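Local coordinates for DCN1-like protein 3 (Homo sapiens, PDB 4GBA) that contributes to cullin neddylation by helping transfer NEDD8 from N-terminally acetylated E2 enzymes to cullin-RBX complexes, at residues R7-L11 against A73-I79. Sequence-based numbering, arbitrary orientation.
Sequences RLEEL and ADSIDGI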
loop_
_atom_site.group_PDB
_atom_site.type_symbol
_atom_site.label_atom_id
_atom_site.label_comp_id
_atom_site.label_asym_id
_atom_site.label_seq_id
_atom_site.Cartn_x
_atom_site.Cartn_y
_atom_site.Cartn_z
ATOM N N ARG A 7 28.682 6.439 -5.714
ATOM C CA ARG A 7 27.690 6.144 -6.733
ATOM C C ARG A 7 26.291 6.484 -6.207
ATOM O O ARG A 7 25.431 6.953 -6.956
ATOM C CB ARG A 7 27.794 4.693 -7.206
ATOM C CG ARG A 7 29.110 4.383 -7.894
ATOM C CD ARG A 7 28.974 3.302 -8.954
ATOM N NE ARG A 7 28.193 2.160 -8.493
ATOM C CZ ARG A 7 28.014 1.053 -9.201
ATOM N NH1 ARG A 7 28.580 0.951 -10.394
ATOM N NH2 ARG A 7 27.269 0.055 -8.729
ATOM N N LEU A 8 26.088 6.274 -4.908
ATOM C CA LEU A 8 24.800 6.546 -4.278
ATOM C C LEU A 8 24.475 8.034 -4.308
ATOM O O LEU A 8 23.350 8.426 -4.621
ATOM C CB LEU A 8 24.762 6.016 -2.847
ATOM C CG LEU A 8 23.355 5.847 -2.262
ATOM C CD1 LEU A 8 22.422 5.274 -3.303
ATOM C CD2 LEU A 8 23.371 4.961 -1.019
ATOM N N GLU A 9 25.467 8.860 -3.996
ATOM C CA GLU A 9 25.301 10.304 -4.100
ATOM C C GLU A 9 24.949 10.755 -5.519
ATOM O O GLU A 9 24.068 11.592 -5.702
ATOM C CB GLU A 9 26.561 11.025 -3.636
ATOM C CG GLU A 9 26.396 12.530 -3.605
ATOM C CD GLU A 9 25.448 12.983 -2.502
ATOM O OE1 GLU A 9 24.690 13.955 -2.728
ATOM O OE2 GLU A 9 25.471 12.367 -1.411
ATOM N N GLU A 10 25.640 10.223 -6.526
ATOM C CA GLU A 10 25.306 10.579 -7.909
ATOM C C GLU A 10 23.898 10.090 -8.284
ATOM O O GLU A 10 23.155 10.775 -8.991
ATOM C CB GLU A 10 26.348 10.040 -8.898
ATOM N N LEU A 11 23.537 8.904 -7.803
ATOM C CA LEU A 11 22.220 8.343 -8.063
ATOM C C LEU A 11 21.141 9.208 -7.440
ATOM O O LEU A 11 20.161 9.556 -8.098
ATOM C CB LEU A 11 22.120 6.929 -7.510
ATOM C CG LEU A 11 20.842 6.189 -7.882
ATOM C CD1 LEU A 11 20.723 6.089 -9.396
ATOM C CD2 LEU A 11 20.852 4.811 -7.240
ATOM N N ALA A 73 22.311 -1.573 -2.485
ATOM C CA ALA A 73 22.311 -1.098 -3.852
ATOM C C ALA A 73 22.769 0.343 -3.840
ATOM O O ALA A 73 22.481 1.101 -2.910
ATOM C CB ALA A 73 20.921 -1.220 -4.472
ATOM N N ASP A 74 23.526 0.702 -4.867
ATOM C CA ASP A 74 23.884 2.090 -5.100
ATOM C C ASP A 74 23.626 2.419 -6.581
ATOM O O ASP A 74 24.161 3.386 -7.133
ATOM C CB ASP A 74 25.335 2.362 -4.699
ATOM C CG ASP A 74 26.336 1.548 -5.516
ATOM O OD1 ASP A 74 25.930 0.827 -6.462
ATOM O OD2 ASP A 74 27.551 1.655 -5.233
ATOM N N SER A 75 22.796 1.602 -7.220
ATOM C CA SER A 75 22.532 1.779 -8.643
ATOM C C SER A 75 21.155 1.266 -9.043
ATOM O O SER A 75 20.567 0.427 -8.353
ATOM C CB SER A 75 23.591 1.050 -9.472
ATOM O OG SER A 75 23.264 -0.327 -9.564
ATOM N N ILE A 76 20.666 1.768 -10.172
ATOM C CA ILE A 76 19.402 1.334 -10.752
ATOM C C ILE A 76 19.394 -0.175 -11.003
ATOM O O ILE A 76 18.419 -0.876 -10.679
ATOM C CB ILE A 76 19.119 2.084 -12.083
ATOM C CG1 ILE A 76 18.781 3.547 -11.807
ATOM C CG2 ILE A 76 17.990 1.418 -12.841
ATOM C CD1 ILE A 76 17.504 3.728 -10.963
ATOM N N ASP A 77 20.488 -0.675 -11.576
ATOM C CA ASP A 77 20.614 -2.103 -11.849
ATOM C C ASP A 77 20.709 -2.942 -10.582
ATOM O O ASP A 77 20.213 -4.065 -10.541
ATOM C CB ASP A 77 21.797 -2.385 -12.779
ATOM C CG ASP A 77 21.394 -2.379 -14.250
ATOM O OD1 ASP A 77 20.380 -1.731 -14.605
ATOM O OD2 ASP A 77 22.086 -3.035 -15.047
ATOM N N GLY A 78 21.329 -2.385 -9.547
ATOM C CA GLY A 78 21.431 -3.068 -8.272
ATOM C C GLY A 78 20.079 -3.211 -7.602
ATOM O O GLY A 78 19.757 -4.270 -7.072
ATOM N N ILE A 79 19.287 -2.140 -7.619
ATOM C CA ILE A 79 17.937 -2.181 -7.070
ATOM C C ILE A 79 17.082 -3.222 -7.787
ATOM O O ILE A 79 16.446 -4.051 -7.141
ATOM C CB ILE A 79 17.251 -0.791 -7.115
ATOM C CG1 ILE A 79 17.998 0.192 -6.216
ATOM C CG2 ILE A 79 15.800 -0.901 -6.656
ATOM C CD1 ILE A 79 17.816 1.618 -6.552
#
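A salt bridge leads here: R7 NH2 donates to D74 OD1 at 2.7 Å, the acid meeting the guanidinium at its edge, near its plane. R7 NE adds only weak hydrogen bonds to the same carboxylate, 3.3 Å to D74 OD1 and 3.4 Å to D74 OD2. The pair joins the first turn of helix 7-13, the first helix of this fragment of the mainly helical DCUN1 (PONY) domain, to the turn that leads out of helix 61-71 into helix 76-89. S75 is the N-cap of that last helix, its OG accepting from G78 N at 2.8 Å, so D74 sits just ahead of the cap, with its CB pointing toward helix 7-13. Behind the ion pair the backbones come close, L8 CA lying 4.6 Å from D74 CA. L8 brushes the turn, CD1 at 3.9 Å from D74 CA, while its side chain also touches F64, F65 and C68 of helix 61-71. One helical turn on from R7, the buried L11 reaches over the start of helix 76-89, with CD1 at 4.0 Å from I76 CG1 and CD2 at 4.5 Å from I79 CD1. Both isoleucines also touch F31 of helix 25-34, so L11 joins the edge of an apolar cluster, and the contact packs helix 7-13 against the turn before helix 76-89 and that helix's first residues. The CD2 methyl of L11 also lies along the turn itself, resting 3.6 Å from D74 O and 3.7 Å from S75 CA.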